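Local coordinates for protein CzcP cation efflux P1-ATPase (Ralstonia metallidurans, PDB 4U9R) that probably pumps zinc and related divalent metal ions out of the cell at the cost of ATP, this piece being its metal-binding, ferredoxin-like N-terminal extension, at residues Ser101-Trp114 / Ser140-Ala154. Numbering follows the deposited sequence.
With CD (cadmium ion), chain B.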
ATOM      1  N   SER A 101      -5.923  -5.542   5.159  1.00 46.74           N
ATOM      2  CA  SER A 101      -6.264  -6.960   5.106  1.00 53.12           C
ATOM      3  C   SER A 101      -6.464  -7.426   3.669  1.00 59.32           C
ATOM      4  O   SER A 101      -6.287  -8.600   3.351  1.00 56.97           O
ATOM      5  CB  SER A 101      -7.542  -7.207   5.870  1.00 52.79           C
ATOM      6  OG  SER A 101      -8.671  -6.785   5.125  1.00 53.16           O
ATOM      7  N   ARG A 102      -6.855  -6.483   2.815  1.00 58.38           N
ATOM      8  CA  ARG A 102      -7.256  -6.782   1.470  1.00 59.69           C
ATOM      9  C   ARG A 102      -6.081  -6.864   0.510  1.00 55.98           C
ATOM     10  O   ARG A 102      -6.116  -7.696  -0.386  1.00 57.11           O
ATOM     11  CB  ARG A 102      -8.280  -5.758   0.975  1.00 63.30           C
ATOM     12  CG  ARG A 102      -8.701  -5.979  -0.464  1.00 71.59           C
ATOM     13  CD  ARG A 102     -10.127  -5.527  -0.716  1.00 77.74           C
ATOM     14  NE  ARG A 102     -10.490  -5.675  -2.123  1.00 82.55           N
ATOM     15  CZ  ARG A 102     -10.725  -6.839  -2.726  1.00 84.01           C
ATOM     16  NH1 ARG A 102     -10.643  -7.988  -2.055  1.00 86.23           N
ATOM     17  NH2 ARG A 102     -11.044  -6.854  -4.015  1.00 84.50           N
ATOM     18  N   PHE A 103      -5.060  -6.020   0.691  1.00 53.12           N
ATOM     19  CA  PHE A 103      -3.928  -5.944  -0.244  1.00 53.90           C
ATOM     20  C   PHE A 103      -2.629  -6.443   0.313  1.00 54.23           C
ATOM     21  O   PHE A 103      -2.130  -5.907   1.304  1.00 53.21           O
ATOM     22  CB  PHE A 103      -3.711  -4.518  -0.742  1.00 47.81           C
ATOM     23  CG  PHE A 103      -4.896  -3.968  -1.443  1.00 50.78           C
ATOM     24  CD1 PHE A 103      -5.119  -4.258  -2.772  1.00 51.53           C
ATOM     25  CD2 PHE A 103      -5.820  -3.188  -0.758  1.00 46.84           C
ATOM     26  CE1 PHE A 103      -6.245  -3.773  -3.419  1.00 53.33           C
ATOM     27  CE2 PHE A 103      -6.930  -2.694  -1.401  1.00 48.00           C
ATOM     28  CZ  PHE A 103      -7.150  -2.989  -2.730  1.00 52.96           C
ATOM     29  N   GLY A 104      -2.063  -7.438  -0.378  1.00 58.39           N
ATOM     30  CA  GLY A 104      -0.799  -8.047  -0.003  1.00 55.42           C
ATOM     31  C   GLY A 104       0.347  -7.441  -0.773  1.00 57.89           C
ATOM     32  O   GLY A 104       0.146  -6.796  -1.802  1.00 57.21           O
ATOM     33  N   HIS A 105       1.551  -7.626  -0.242  1.00 63.37           N
ATOM     34  CA  HIS A 105       2.784  -7.229  -0.911  1.00 71.46           C
ATOM     35  C   HIS A 105       3.887  -8.247  -0.627  1.00 76.42           C
ATOM     36  O   HIS A 105       4.028  -8.727   0.498  1.00 70.70           O
ATOM     37  CB  HIS A 105       3.262  -5.870  -0.427  1.00 72.69           C
ATOM     38  CG  HIS A 105       2.156  -4.973   0.012  1.00 75.02           C
ATOM     39  ND1 HIS A 105       1.657  -4.995   1.296  1.00 71.32           N
ATOM     40  CD2 HIS A 105       1.432  -4.054  -0.664  1.00 68.74           C
ATOM     41  CE1 HIS A 105       0.675  -4.122   1.394  1.00 72.43           C
ATOM     42  NE2 HIS A 105       0.519  -3.539   0.218  1.00 63.23           N
ATOM     43  N   VAL A 106       4.645  -8.580  -1.665  1.00 79.21           N
ATOM     44  CA  VAL A 106       5.950  -9.203  -1.499  1.00 79.16           C
ATOM     45  C   VAL A 106       6.968  -8.380  -2.272  1.00 75.69           C
ATOM     46  O   VAL A 106       6.662  -7.799  -3.308  1.00 69.09           O
ATOM     47  CB  VAL A 106       6.003 -10.680  -1.958  1.00 81.02           C
ATOM     48  CG1 VAL A 106       5.210 -11.564  -1.014  1.00 78.41           C
ATOM     49  CG2 VAL A 106       5.518 -10.842  -3.390  1.00 84.76           C
ATOM     50  N   LEU A 107       8.166  -8.301  -1.716  1.00 79.68           N
ATOM     51  CA  LEU A 107       9.301  -7.685  -2.381  1.00 87.28           C
ATOM     52  C   LEU A 107      10.410  -8.752  -2.393  1.00 87.57           C
ATOM     53  O   LEU A 107      11.112  -8.957  -1.388  1.00 80.62           O
ATOM     54  CB  LEU A 107       9.736  -6.409  -1.648  1.00 85.96           C
ATOM     55  CG  LEU A 107      10.822  -5.574  -2.331  1.00 85.89           C
ATOM     56  CD1 LEU A 107      10.283  -4.901  -3.578  1.00 82.85           C
ATOM     57  CD2 LEU A 107      11.385  -4.543  -1.359  1.00 89.96           C
ATOM     58  N   TRP A 108      10.523  -9.456  -3.519  1.00 82.46           N
ATOM     59  CA  TRP A 108      11.436 -10.586  -3.628  1.00 76.92           C
ATOM     60  C   TRP A 108      12.610 -10.285  -4.527  1.00 74.48           C
ATOM     61  O   TRP A 108      12.460  -9.596  -5.546  1.00 63.25           O
ATOM     62  CB  TRP A 108      10.715 -11.816  -4.164  1.00 73.13           C
ATOM     63  CG  TRP A 108       9.857 -12.465  -3.169  1.00 75.27           C
ATOM     64  CD1 TRP A 108      10.066 -12.530  -1.815  1.00 80.23           C
ATOM     65  CD2 TRP A 108       8.650 -13.170  -3.423  1.00 71.03           C
ATOM     66  NE1 TRP A 108       9.048 -13.227  -1.215  1.00 80.55           N
ATOM     67  CE2 TRP A 108       8.168 -13.637  -2.180  1.00 76.78           C
ATOM     68  CE3 TRP A 108       7.922 -13.453  -4.577  1.00 73.11           C
ATOM     69  CZ2 TRP A 108       6.988 -14.380  -2.063  1.00 72.69           C
ATOM     70  CZ3 TRP A 108       6.741 -14.185  -4.453  1.00 70.71           C
ATOM     71  CH2 TRP A 108       6.291 -14.636  -3.206  1.00 64.25           C
ATOM     72  N   GLN A 109      13.767 -10.811  -4.106  1.00 77.50           N
ATOM     73  CA  GLN A 109      15.000 -10.869  -4.898  1.00 76.75           C
ATOM     74  C   GLN A 109      14.982 -12.172  -5.707  1.00 71.19           C
ATOM     75  O   GLN A 109      15.210 -13.260  -5.161  1.00 63.90           O
ATOM     76  CB  GLN A 109      16.227 -10.813  -3.970  1.00 76.93           C
ATOM     77  CG  GLN A 109      17.583 -11.022  -4.645  1.00 77.60           C
ATOM     78  CD  GLN A 109      17.928  -9.923  -5.635  1.00 76.89           C
ATOM     79  OE1 GLN A 109      18.456  -8.874  -5.261  1.00 77.83           O
ATOM     80  NE2 GLN A 109      17.644 -10.163  -6.913  1.00 76.99           N
ATOM     81  N   LEU A 110      14.664 -12.063  -6.998  1.00 71.55           N
ATOM     82  CA  LEU A 110      14.636 -13.238  -7.871  1.00 71.40           C
ATOM     83  C   LEU A 110      16.049 -13.679  -8.249  1.00 68.29           C
ATOM     84  O   LEU A 110      16.983 -12.881  -8.297  1.00 65.93           O
ATOM     85  CB  LEU A 110      13.812 -12.964  -9.133  1.00 74.82           C
ATOM     86  CG  LEU A 110      12.332 -12.605  -8.931  1.00 75.13           C
ATOM     87  CD1 LEU A 110      11.648 -12.413 -10.280  1.00 74.57           C
ATOM     88  CD2 LEU A 110      11.599 -13.658  -8.110  1.00 75.81           C
ATOM     89  N   LYS A 111      16.205 -14.965  -8.507  1.00 70.64           N
ATOM     90  CA  LYS A 111      17.481 -15.482  -8.975  1.00 74.63           C
ATOM     91  C   LYS A 111      17.653 -15.115 -10.441  1.00 70.84           C
ATOM     92  O   LYS A 111      16.685 -14.705 -11.102  1.00 70.63           O
ATOM     93  CB  LYS A 111      17.562 -16.998  -8.757  1.00 81.07           C
ATOM     94  CG  LYS A 111      17.528 -17.403  -7.282  1.00 86.16           C
ATOM     95  CD  LYS A 111      17.222 -18.881  -7.101  1.00 90.38           C
ATOM     96  CE  LYS A 111      17.149 -19.260  -5.630  1.00 92.23           C
ATOM     97  NZ  LYS A 111      16.548 -20.611  -5.441  1.00 94.45           N
ATOM     98  N   GLY A 112      18.899 -15.214 -10.918  1.00 73.78           N
ATOM     99  CA  GLY A 112      19.254 -15.008 -12.336  1.00 68.53           C
ATOM    100  C   GLY A 112      19.711 -13.602 -12.664  1.00 73.22           C
ATOM    101  O   GLY A 112      19.735 -12.735 -11.790  1.00 74.35           O
ATOM    102  N   VAL A 113      20.060 -13.374 -13.931  1.00 80.19           N
ATOM    103  CA  VAL A 113      20.568 -12.071 -14.363  1.00 84.14           C
ATOM    104  C   VAL A 113      19.570 -11.336 -15.253  1.00 89.98           C
ATOM    105  O   VAL A 113      19.044 -11.879 -16.240  1.00 87.30           O
ATOM    106  CB  VAL A 113      21.940 -12.154 -15.077  1.00 86.12           C
ATOM    107  CG1 VAL A 113      22.897 -13.050 -14.296  1.00 86.59           C
ATOM    108  CG2 VAL A 113      21.795 -12.612 -16.523  1.00 88.39           C
ATOM    109  N   TRP A 114      19.362 -10.070 -14.901  1.00 89.15           N
ATOM    110  CA  TRP A 114      18.318  -9.259 -15.470  1.00 83.07           C
ATOM    111  C   TRP A 114      18.922  -8.069 -16.189  1.00 83.75           C
ATOM    112  O   TRP A 114      20.060  -7.681 -15.940  1.00 88.34           O
ATOM    113  CB  TRP A 114      17.368  -8.822 -14.348  1.00 90.38           C
ATOM    114  CG  TRP A 114      16.876 -10.013 -13.572  1.00 91.60           C
ATOM    115  CD1 TRP A 114      17.555 -10.690 -12.595  1.00 93.03           C
ATOM    116  CD2 TRP A 114      15.634 -10.710 -13.754  1.00 85.93           C
ATOM    117  NE1 TRP A 114      16.804 -11.751 -12.148  1.00 95.60           N
ATOM    118  CE2 TRP A 114      15.620 -11.784 -12.841  1.00 89.39           C
ATOM    119  CE3 TRP A 114      14.528 -10.523 -14.592  1.00 88.33           C
ATOM    120  CZ2 TRP A 114      14.538 -12.671 -12.742  1.00 81.25           C
ATOM    121  CZ3 TRP A 114      13.451 -11.404 -14.491  1.00 83.50           C
ATOM    122  CH2 TRP A 114      13.466 -12.458 -13.573  1.00 82.64           C
ATOM    123  N   SER A 140      18.494  -6.147 -11.918  1.00 92.54           N
ATOM    124  CA  SER A 140      19.005  -6.902 -10.771  1.00 87.38           C
ATOM    125  C   SER A 140      17.913  -7.772 -10.149  1.00 86.62           C
ATOM    126  O   SER A 140      18.142  -8.468  -9.160  1.00 86.34           O
ATOM    127  CB  SER A 140      19.632  -5.981  -9.719  1.00 81.37           C
ATOM    128  OG  SER A 140      19.668  -6.607  -8.449  1.00 71.87           O
ATOM    129  N   GLY A 141      16.731  -7.731 -10.754  1.00 80.00           N
ATOM    130  CA  GLY A 141      15.662  -8.666 -10.465  1.00 76.58           C
ATOM    131  C   GLY A 141      15.010  -8.574  -9.098  1.00 81.87           C
ATOM    132  O   GLY A 141      14.723  -9.607  -8.468  1.00 78.45           O
ATOM    133  N   ILE A 142      14.794  -7.340  -8.629  1.00 82.35           N
ATOM    134  CA  ILE A 142      13.960  -7.089  -7.443  1.00 81.00           C
ATOM    135  C   ILE A 142      12.523  -6.853  -7.905  1.00 75.21           C
ATOM    136  O   ILE A 142      12.238  -5.877  -8.605  1.00 72.83           O
ATOM    137  CB  ILE A 142      14.447  -5.887  -6.613  1.00 85.68           C
ATOM    138  CG1 ILE A 142      15.763  -6.225  -5.901  1.00 84.13           C
ATOM    139  CG2 ILE A 142      13.388  -5.472  -5.592  1.00 87.25           C
ATOM    140  CD1 ILE A 142      15.593  -7.081  -4.660  1.00 87.96           C
ATOM    141  N   ALA A 143      11.632  -7.766  -7.514  1.00 71.87           N
ATOM    142  CA  ALA A 143      10.222  -7.708  -7.908  1.00 73.57           C
ATOM    143  C   ALA A 143       9.380  -7.029  -6.818  1.00 71.89           C
ATOM    144  O   ALA A 143       9.321  -7.521  -5.691  1.00 64.84           O
ATOM    145  CB  ALA A 143       9.693  -9.113  -8.190  1.00 69.04           C
ATOM    146  N   ARG A 144       8.736  -5.916  -7.183  1.00 79.54           N
ATOM    147  CA  ARG A 144       7.834  -5.144  -6.307  1.00 78.14           C
ATOM    148  C   ARG A 144       6.391  -5.347  -6.771  1.00 71.40           C
ATOM    149  O   ARG A 144       5.958  -4.714  -7.728  1.00 64.92           O
ATOM    150  CB  ARG A 144       8.195  -3.653  -6.387  1.00 84.63           C
ATOM    151  CG  ARG A 144       7.197  -2.688  -5.740  1.00 94.02           C
ATOM    152  CD  ARG A 144       7.382  -1.254  -6.230  1.00 94.23           C
ATOM    153  NE  ARG A 144       6.756  -0.302  -5.319  1.00 94.31           N
ATOM    154  CZ  ARG A 144       7.247   0.039  -4.127  1.00102.29           C
ATOM    155  NH1 ARG A 144       8.385  -0.484  -3.684  1.00104.25           N
ATOM    156  NH2 ARG A 144       6.599   0.910  -3.363  1.00106.65           N
ATOM    157  N   VAL A 145       5.648  -6.210  -6.088  1.00 69.33           N
ATOM    158  CA  VAL A 145       4.281  -6.555  -6.507  1.00 70.50           C
ATOM    159  C   VAL A 145       3.246  -6.152  -5.434  1.00 70.57           C
ATOM    160  O   VAL A 145       3.579  -5.965  -4.253  1.00 69.69           O
ATOM    161  CB  VAL A 145       4.174  -8.064  -6.875  1.00 70.05           C
ATOM    162  CG1 VAL A 145       4.438  -8.950  -5.674  1.00 75.15           C
ATOM    163  CG2 VAL A 145       2.829  -8.418  -7.482  1.00 67.08           C
ATOM    164  N   GLU A 146       2.004  -5.973  -5.871  1.00 64.82           N
ATOM    165  CA  GLU A 146       0.888  -5.724  -4.972  1.00 62.15           C
ATOM    166  C   GLU A 146      -0.274  -6.550  -5.456  1.00 59.33           C
ATOM    167  O   GLU A 146      -0.528  -6.590  -6.660  1.00 64.10           O
ATOM    168  CB  GLU A 146       0.533  -4.243  -4.981  1.00 69.46           C
ATOM    169  CG  GLU A 146      -0.739  -3.891  -4.205  1.00 69.10           C
ATOM    170  CD  GLU A 146      -0.600  -2.607  -3.421  1.00 68.93           C
ATOM    171  OE1 GLU A 146       0.412  -1.905  -3.591  1.00 73.60           O
ATOM    172  OE2 GLU A 146      -1.498  -2.319  -2.613  1.00 62.24           O
ATOM    173  N   PHE A 147      -0.975  -7.212  -4.541  1.00 54.49           N
ATOM    174  CA  PHE A 147      -2.002  -8.162  -4.940  1.00 56.53           C
ATOM    175  C   PHE A 147      -3.246  -8.239  -4.057  1.00 62.39           C
ATOM    176  O   PHE A 147      -3.215  -7.905  -2.878  1.00 64.74           O
ATOM    177  CB  PHE A 147      -1.392  -9.565  -5.074  1.00 54.16           C
ATOM    178  CG  PHE A 147      -0.653 -10.036  -3.857  1.00 49.86           C
ATOM    179  CD1 PHE A 147       0.648  -9.636  -3.632  1.00 49.91           C
ATOM    180  CD2 PHE A 147      -1.242 -10.911  -2.959  1.00 53.44           C
ATOM    181  CE1 PHE A 147       1.342 -10.081  -2.526  1.00 50.01           C
ATOM    182  CE2 PHE A 147      -0.561 -11.361  -1.839  1.00 50.31           C
ATOM    183  CZ  PHE A 147       0.737 -10.944  -1.621  1.00 52.09           C
ATOM    184  N   ASP A 148      -4.326  -8.727  -4.670  1.00 63.25           N
ATOM    185  CA  ASP A 148      -5.627  -8.875  -4.045  1.00 66.49           C
ATOM    186  C   ASP A 148      -5.713 -10.227  -3.322  1.00 70.01           C
ATOM    187  O   ASP A 148      -5.863 -11.275  -3.952  1.00 68.08           O
ATOM    188  CB  ASP A 148      -6.726  -8.733  -5.117  1.00 69.70           C
ATOM    189  CG  ASP A 148      -8.136  -8.966  -4.575  1.00 72.64           C
ATOM    190  OD1 ASP A 148      -8.296  -9.363  -3.402  1.00 70.60           O
ATOM    191  OD2 ASP A 148      -9.093  -8.761  -5.350  1.00 80.21           O
ATOM    192  N   ASN A 149      -5.634 -10.174  -1.993  1.00 73.18           N
ATOM    193  CA  ASN A 149      -5.623 -11.353  -1.124  1.00 73.68           C
ATOM    194  C   ASN A 149      -6.841 -12.270  -1.208  1.00 77.04           C
ATOM    195  O   ASN A 149      -6.805 -13.379  -0.673  1.00 75.69           O
ATOM    196  CB  ASN A 149      -5.468 -10.918   0.338  1.00 73.70           C
ATOM    197  CG  ASN A 149      -4.052 -10.520   0.689  1.00 74.10           C
ATOM    198  OD1 ASN A 149      -3.096 -10.939   0.043  1.00 75.01           O
ATOM    199  ND2 ASN A 149      -3.910  -9.718   1.741  1.00 72.81           N
ATOM    200  N   ASP A 150      -7.929 -11.801  -1.813  1.00 80.95           N
ATOM    201  CA  ASP A 150      -9.121 -12.628  -1.975  1.00 88.66           C
ATOM    202  C   ASP A 150      -9.058 -13.429  -3.277  1.00 93.42           C
ATOM    203  O   ASP A 150      -9.771 -14.424  -3.428  1.00 90.48           O
ATOM    204  CB  ASP A 150     -10.405 -11.779  -1.919  1.00 92.59           C
ATOM    205  CG  ASP A 150     -10.693 -11.222  -0.519  1.00 94.09           C
ATOM    206  OD1 ASP A 150     -10.517 -11.955   0.482  1.00 99.64           O
ATOM    207  OD2 ASP A 150     -11.108 -10.048  -0.422  1.00 90.24           O
ATOM    208  N   ARG A 151      -8.210 -12.997  -4.211  1.00 98.03           N
ATOM    209  CA  ARG A 151      -8.017 -13.714  -5.475  1.00100.15           C
ATOM    210  C   ARG A 151      -6.763 -14.588  -5.464  1.00 98.18           C
ATOM    211  O   ARG A 151      -6.785 -15.696  -5.999  1.00109.23           O
ATOM    212  CB  ARG A 151      -7.978 -12.738  -6.657  1.00101.47           C
ATOM    213  CG  ARG A 151      -9.347 -12.434  -7.254  1.00102.97           C
ATOM    214  CD  ARG A 151      -9.356 -11.085  -7.957  1.00106.70           C
ATOM    215  NE  ARG A 151     -10.445 -10.958  -8.930  1.00109.19           N
ATOM    216  CZ  ARG A 151     -10.314 -11.016 -10.258  1.00112.55           C
ATOM    217  NH1 ARG A 151      -9.127 -11.202 -10.833  1.00108.70           N
ATOM    218  NH2 ARG A 151     -11.390 -10.882 -11.030  1.00114.05           N
ATOM    219  N   ILE A 152      -5.681 -14.096  -4.864  1.00 90.79           N
ATOM    220  CA  ILE A 152      -4.382 -14.779  -4.906  1.00 88.67           C
ATOM    221  C   ILE A 152      -3.632 -14.544  -3.593  1.00 83.91           C
ATOM    222  O   ILE A 152      -3.939 -13.604  -2.863  1.00 88.98           O
ATOM    223  CB  ILE A 152      -3.549 -14.265  -6.114  1.00 94.04           C
ATOM    224  CG1 ILE A 152      -4.174 -14.697  -7.453  1.00103.47           C
ATOM    225  CG2 ILE A 152      -2.104 -14.746  -6.080  1.00 95.73           C
ATOM    226  CD1 ILE A 152      -4.192 -16.193  -7.722  1.00105.54           C
ATOM    227  N   SER A 153      -2.683 -15.423  -3.279  1.00 76.17           N
ATOM    228  CA  SER A 153      -1.748 -15.216  -2.169  1.00 75.72           C
ATOM    229  C   SER A 153      -0.312 -15.116  -2.695  1.00 74.29           C
ATOM    230  O   SER A 153      -0.072 -15.260  -3.887  1.00 74.20           O
ATOM    231  CB  SER A 153      -1.861 -16.356  -1.147  1.00 76.43           C
ATOM    232  OG  SER A 153      -1.402 -17.587  -1.688  1.00 78.91           O
ATOM    233  N   ALA A 154       0.634 -14.877  -1.793  1.00 73.42           N
ATOM    234  CA  ALA A 154       2.052 -14.816  -2.144  1.00 78.48           C
ATOM    235  C   ALA A 154       2.635 -16.203  -2.467  1.00 82.23           C
ATOM    236  O   ALA A 154       3.549 -16.319  -3.293  1.00 87.55           O
ATOM    237  CB  ALA A 154       2.842 -14.159  -1.023  1.00 80.17           C
TER
HETATM  238 CD    CD B 301      -0.192  -1.838  -1.010  1.00 49.38          CD
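A cadmium ion joins H105 and E146, on facing antiparallel strands. H105 gives NE2, 2.2 Å from the metal, while E146 chelates it unevenly, OE2 at 2.1 Å and OE1 at 2.6 Å; imidazole and carboxylate planes stand 81° apart. D42 and C44 complete the site, and R47 donates a hydrogen bond to E146 OE2, probably helping to orient the carboxylate. On the other face of the sheet, a chi1 of 54° brings the F147 ring over its cross-strand partner G104, whose CA lies 3.8 Å from the ring centroid (CH-pi). At the helix end of strand 103-109, R102 extends its chain to two acids: NH1 meets D150 OD2 at 2.7 Å, near the guanidinium plane, whereas D148 lies over the guanidinium face, paired by charge alone, its OD1 also taking the D150 backbone N-H in an Asx turn. At the far end G141 CA packs on the five-membered ring of W114, and the bent side chain of Q109 points NE2 at S140 O (2.9 Å). Strand 103-109, following directly on helix 85-102, forms one edge of a three-stranded sheet whose central strand is 142-148; helix 154-162 covers its W108 side, and helix 43-53 approaches the cadmium side.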